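Local coordinates for putative cyclohexadienyl dehydrogenase and ADH prephenate dehydrogenase (Rhizobium meliloti, PDB 4WJI), which catalyses, as a cyclohexadienyl dehydrogenase that binds NADP, an oxidative step of tyrosine biosynthesis, with prephenate as a probable substrate, at the interface of chains A and B. Numbering follows the deposited sequence. Chains: chain A/B, Putative cyclohexadienyl dehydrogenase and ADH prephenate dehydrogenase.

Contact 1: the interface of chains A and B. Residues chain A 186, 249, 252-253, 256; chain B 200-201, 204-205.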
loop_
_atom_site.group_PDB
_atom_site.type_symbol
_atom_site.label_atom_id
_atom_site.label_comp_id
_atom_site.label_asym_id
_atom_site.label_seq_id
_atom_site.Cartn_x
_atom_site.Cartn_y
_atom_site.Cartn_z
ATOM N N ILE A 186 5.126 15.076 1.198
ATOM C CA ILE A 186 4.072 14.492 0.346
ATOM C C ILE A 186 4.370 13.070 -0.072
ATOM O O ILE A 186 3.431 12.283 -0.116
ATOM C CB ILE A 186 3.691 15.411 -0.850
ATOM C CG1 ILE A 186 2.522 14.836 -1.649
ATOM C CG2 ILE A 186 4.868 15.694 -1.760
ATOM C CD1 ILE A 186 1.238 14.667 -0.824
HETATM N N MSE A 249 0.797 19.758 4.009
HETATM C CA MSE A 249 0.291 18.676 3.165
HETATM C C MSE A 249 -0.992 18.086 3.733
HETATM O O MSE A 249 -1.906 17.740 2.936
HETATM C CB MSE A 249 1.371 17.605 2.989
HETATM C CG MSE A 249 2.605 18.143 2.242
HETATM SE SE MSE A 249 2.145 18.886 0.473
HETATM C CE MSE A 249 4.022 19.326 0.042
ATOM N N ARG A 252 -3.862 20.386 2.636
ATOM C CA ARG A 252 -4.189 20.148 1.205
ATOM C C ARG A 252 -5.014 18.854 1.047
ATOM O O ARG A 252 -6.054 18.835 0.352
ATOM C CB ARG A 252 -2.934 20.097 0.313
ATOM C CG ARG A 252 -2.204 21.451 0.210
ATOM C CD ARG A 252 -0.935 21.410 -0.611
ATOM N N PHE A 253 -4.556 17.790 1.711
ATOM C CA PHE A 253 -5.221 16.487 1.687
ATOM C C PHE A 253 -6.656 16.590 2.203
ATOM O O PHE A 253 -7.574 16.037 1.597
ATOM C CB PHE A 253 -4.417 15.479 2.539
ATOM C CG PHE A 253 -5.114 14.157 2.732
ATOM C CD1 PHE A 253 -6.012 13.981 3.777
ATOM C CD2 PHE A 253 -4.895 13.087 1.862
ATOM C CE1 PHE A 253 -6.714 12.806 3.939
ATOM C CE2 PHE A 253 -5.578 11.890 2.044
ATOM C CZ PHE A 253 -6.480 11.749 3.080
ATOM N N ASP A 256 -9.055 18.396 -0.113
ATOM C CA ASP A 256 -9.397 17.522 -1.242
ATOM C C ASP A 256 -10.362 16.433 -0.814
ATOM O O ASP A 256 -11.335 16.122 -1.557
ATOM C CB ASP A 256 -8.125 16.903 -1.801
ATOM C CG ASP A 256 -7.274 17.895 -2.628
ATOM O OD1 ASP A 256 -7.671 19.083 -2.843
ATOM O OD2 ASP A 256 -6.161 17.503 -3.066
ATOM N N GLY B 200 -4.277 12.273 -5.816
ATOM C CA GLY B 200 -4.766 13.526 -6.370
ATOM C C GLY B 200 -4.113 14.759 -5.735
ATOM O O GLY B 200 -3.810 15.733 -6.407
ATOM N N THR B 201 -3.929 14.714 -4.425
ATOM C CA THR B 201 -3.285 15.788 -3.695
ATOM C C THR B 201 -1.877 16.079 -4.253
ATOM O O THR B 201 -1.494 17.258 -4.462
ATOM C CB THR B 201 -3.270 15.511 -2.168
ATOM O OG1 THR B 201 -4.607 15.338 -1.713
ATOM C CG2 THR B 201 -2.640 16.677 -1.366
ATOM N N ASP B 204 -1.585 17.807 -7.661
ATOM C CA ASP B 204 -2.008 19.190 -7.704
ATOM C C ASP B 204 -0.909 20.177 -7.299
ATOM O O ASP B 204 -1.077 21.371 -7.469
ATOM C CB ASP B 204 -3.253 19.403 -6.784
ATOM C CG ASP B 204 -4.525 18.728 -7.302
ATOM O OD1 ASP B 204 -4.603 18.405 -8.518
ATOM O OD2 ASP B 204 -5.467 18.531 -6.480
ATOM N N LEU B 205 0.215 19.710 -6.764
ATOM C CA LEU B 205 1.235 20.602 -6.216
ATOM C C LEU B 205 2.031 21.224 -7.334
ATOM O O LEU B 205 2.196 20.612 -8.405
ATOM C CB LEU B 205 2.199 19.822 -5.321
ATOM C CG LEU B 205 1.569 19.137 -4.105
ATOM C CD1 LEU B 205 2.561 18.209 -3.438
ATOM C CD2 LEU B 205 1.060 20.150 -3.099
#
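B:Leu205 puts its two methyls into an apolar notch on chain A, splitting the work between them. CD2 meets CD of A:Arg252 at 3.4 Å, while CD1 lies 3.8 Å from A:Ile186 CG2. Leucine and isoleucine slide past one another in opposite directions, and the branched chains lie alongside each other, with B:Leu205 CD1 against both CG1 and CG2. Selenomethionine A:Met249 spans both branches: SE lies 3.9 Å from B:Leu205 CD2, and CE also reaches CD1. A bend at chi2 (-57°) folds this flexible selenoether chain over the leucine.

Four residues earlier, in the last turn of helix 177-203, B:Thr201 serves two needs. Its methyl CG2 packs on A:Arg252 CB at 3.8 Å, and its hydroxyl OG1 donates a hydrogen bond to A:Asp256. With OG1 anti to the carbonyl carbon (chi1 -58°), the hydroxyl faces the carboxylate and the methyl turns to the apolar side. The aliphatic part of A:Arg252, whose modelled side chain is incomplete, suits both neighbours.

Flanking these contacts, A:Phe253 CA backs the threonine hydroxyl, and B:Asp204, poorly ordered, lies near A:Asp256. The latter is a known magnesium ligand, though this chain carries no magnesium ion in the model; two carboxylates so close might favour such a cation.

In this part of the two-fold dimer interface, the C-terminal end of chain B helix 177-203 and the following loop pack on chain A helices 177-203 and 243-265. A:Asp256 OD2 receives B:Thr201 OG1 on its anti side at 3.0 Å, 23° out of the carboxylate plane.

Contact 2: the interface of chains A and B. Residues chain A 196, 232, 235-236, 239; chain B 272, 276.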
loop_
_atom_site.group_PDB
_atom_site.type_symbol
_atom_site.label_atom_id
_atom_site.label_comp_id
_atom_site.label_asym_id
_atom_site.label_seq_id
_atom_site.Cartn_x
_atom_site.Cartn_y
_atom_site.Cartn_z
ATOM N N TYR A 196 -1.430 5.244 9.189
ATOM C CA TYR A 196 -1.672 5.094 10.647
ATOM C C TYR A 196 -3.123 5.476 10.979
ATOM O O TYR A 196 -3.782 4.820 11.809
ATOM C CB TYR A 196 -0.719 5.982 11.445
ATOM C CG TYR A 196 0.679 5.417 11.601
ATOM C CD1 TYR A 196 0.890 4.240 12.313
ATOM C CD2 TYR A 196 1.819 6.108 11.119
ATOM C CE1 TYR A 196 2.160 3.730 12.492
ATOM C CE2 TYR A 196 3.097 5.605 11.332
ATOM C CZ TYR A 196 3.274 4.434 12.025
ATOM O OH TYR A 196 4.581 3.975 12.243
ATOM N N PRO A 232 7.498 2.958 15.861
ATOM C CA PRO A 232 6.798 4.148 16.357
ATOM C C PRO A 232 7.720 5.289 16.743
ATOM O O PRO A 232 7.334 6.428 16.620
ATOM C CB PRO A 232 6.034 3.644 17.598
ATOM C CG PRO A 232 6.346 2.236 17.741
ATOM C CD PRO A 232 7.078 1.735 16.578
ATOM N N TRP A 235 8.712 7.234 13.528
ATOM C CA TRP A 235 7.645 8.053 12.965
ATOM C C TRP A 235 7.146 9.140 13.895
ATOM O O TRP A 235 6.777 10.209 13.398
ATOM C CB TRP A 235 6.495 7.149 12.409
ATOM C CG TRP A 235 6.987 6.570 11.111
ATOM C CD1 TRP A 235 7.465 5.314 10.881
ATOM C CD2 TRP A 235 7.164 7.305 9.888
ATOM N NE1 TRP A 235 7.910 5.227 9.589
ATOM C CE2 TRP A 235 7.729 6.428 8.951
ATOM C CE3 TRP A 235 6.857 8.603 9.493
ATOM C CZ2 TRP A 235 8.036 6.839 7.648
ATOM C CZ3 TRP A 235 7.182 8.996 8.237
ATOM C CH2 TRP A 235 7.777 8.127 7.322
ATOM N N ARG A 236 7.162 8.910 15.206
ATOM C CA ARG A 236 6.962 9.990 16.167
ATOM C C ARG A 236 7.962 11.103 15.848
ATOM O O ARG A 236 7.588 12.296 15.720
ATOM C CB ARG A 236 7.122 9.505 17.597
ATOM C CG ARG A 236 7.071 10.634 18.629
ATOM C CD ARG A 236 7.673 10.218 19.942
ATOM N NE ARG A 236 9.094 10.058 19.819
ATOM C CZ ARG A 236 9.877 9.479 20.711
ATOM N NH1 ARG A 236 9.355 8.927 21.796
ATOM N NH2 ARG A 236 11.190 9.450 20.510
ATOM N N CYS A 239 7.239 13.203 12.654
ATOM C CA CYS A 239 6.121 14.124 12.845
ATOM C C CYS A 239 6.507 15.333 13.703
ATOM O O CYS A 239 6.009 16.452 13.476
ATOM C CB CYS A 239 4.951 13.406 13.523
ATOM S SG CYS A 239 4.108 12.231 12.448
ATOM N N LEU B 272 1.269 10.520 19.707
ATOM C CA LEU B 272 1.699 9.960 18.432
ATOM C C LEU B 272 2.295 8.583 18.620
ATOM O O LEU B 272 1.937 7.648 17.912
ATOM C CB LEU B 272 2.726 10.873 17.771
ATOM C CG LEU B 272 2.174 12.255 17.359
ATOM C CD1 LEU B 272 3.292 13.165 16.878
ATOM C CD2 LEU B 272 1.090 12.119 16.294
ATOM N N PHE B 276 0.818 5.041 17.027
ATOM C CA PHE B 276 1.663 4.271 16.122
ATOM C C PHE B 276 2.010 2.888 16.682
ATOM O O PHE B 276 2.226 1.937 15.925
ATOM C CB PHE B 276 2.948 5.062 15.797
ATOM C CG PHE B 276 2.714 6.412 15.157
ATOM C CD1 PHE B 276 1.478 6.787 14.618
ATOM C CD2 PHE B 276 3.762 7.339 15.102
ATOM C CE1 PHE B 276 1.304 8.023 14.044
ATOM C CE2 PHE B 276 3.595 8.565 14.513
ATOM C CZ PHE B 276 2.368 8.928 13.994
HETATM O O HOH W 1 4.411 2.343 14.226
#
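B:Phe276 and A:Tyr196 both carry CG anti to the carbonyl carbon, beside the backbone N (chi1 -59° and -79°), and these turns swing their rings off their helices to meet face to face across the dimer. The planes are 21° apart, close to parallel, though the side chains run at about a right angle to each other. B:Phe276 CD1 sits over the centre of the tyrosine ring, 3.4 Å from A:Tyr196 CG, whereas A:Tyr196 CD2 lies toward the rim of the phenylalanine ring. This offset stack suits two aromatic residues: broad faces give extensive dispersion contact without placing the ring centres directly on top of each other.

The other face of the phenylalanine is backed by the carbonyl oxygen of its own chain's B:Leu272, 3.1 Å above the ring plane and also toward the rim. Its edge points into chain A, with A:Pro232 O and A:Arg236 N in the ring plane. CE2 comes 3.6 Å from A:Trp235 C, and CD2 touches A:Trp235 CB, so tryptophan contributes its backbone and beta carbon here. A:Arg236 likewise contributes backbone. A:Pro232 CB packs against B:Phe276 CB at 3.8 Å, a compact ring fitting the base of the larger side chain. A:Cys239 is small enough to admit B:Leu272 CD1, 3.8 Å from its CB, while its SG faces the phenylalanine CZ.

The phenolic A:Tyr196 OH also reaches the oxygen of water 1 at 2.6 Å. That water oxygen in turn lies 2.8 Å from B:Phe276 O. The water thus ties the stacked pair together at the backbone as well.

Helix 269-278 of chain B thereby docks between helices 177-203 and 232-241 of chain A, the latter bearing A:Trp235 of the tyrosine-binding pocket, within the helical dimerisation region.

The centres of the C-alpha atoms of contact 1 and contact 2 are about 20 Å apart, and helix 177-203 contributes to both: both chains' copies take part in contact 1, and chain A's copy in contact 2. On chain A, helix 232-241 serves contact 2 and helix 243-265 contact 1; on chain B, helix 269-278 serves contact 2, and the loop after helix 177-203 adds to contact 1. Two-fold symmetry repeats each contact with the chains exchanged. Because contact 2 includes helix 232-241, whose A:Trp235 also lines the tyrosine pocket, dimerisation may help to hold that pocket in shape.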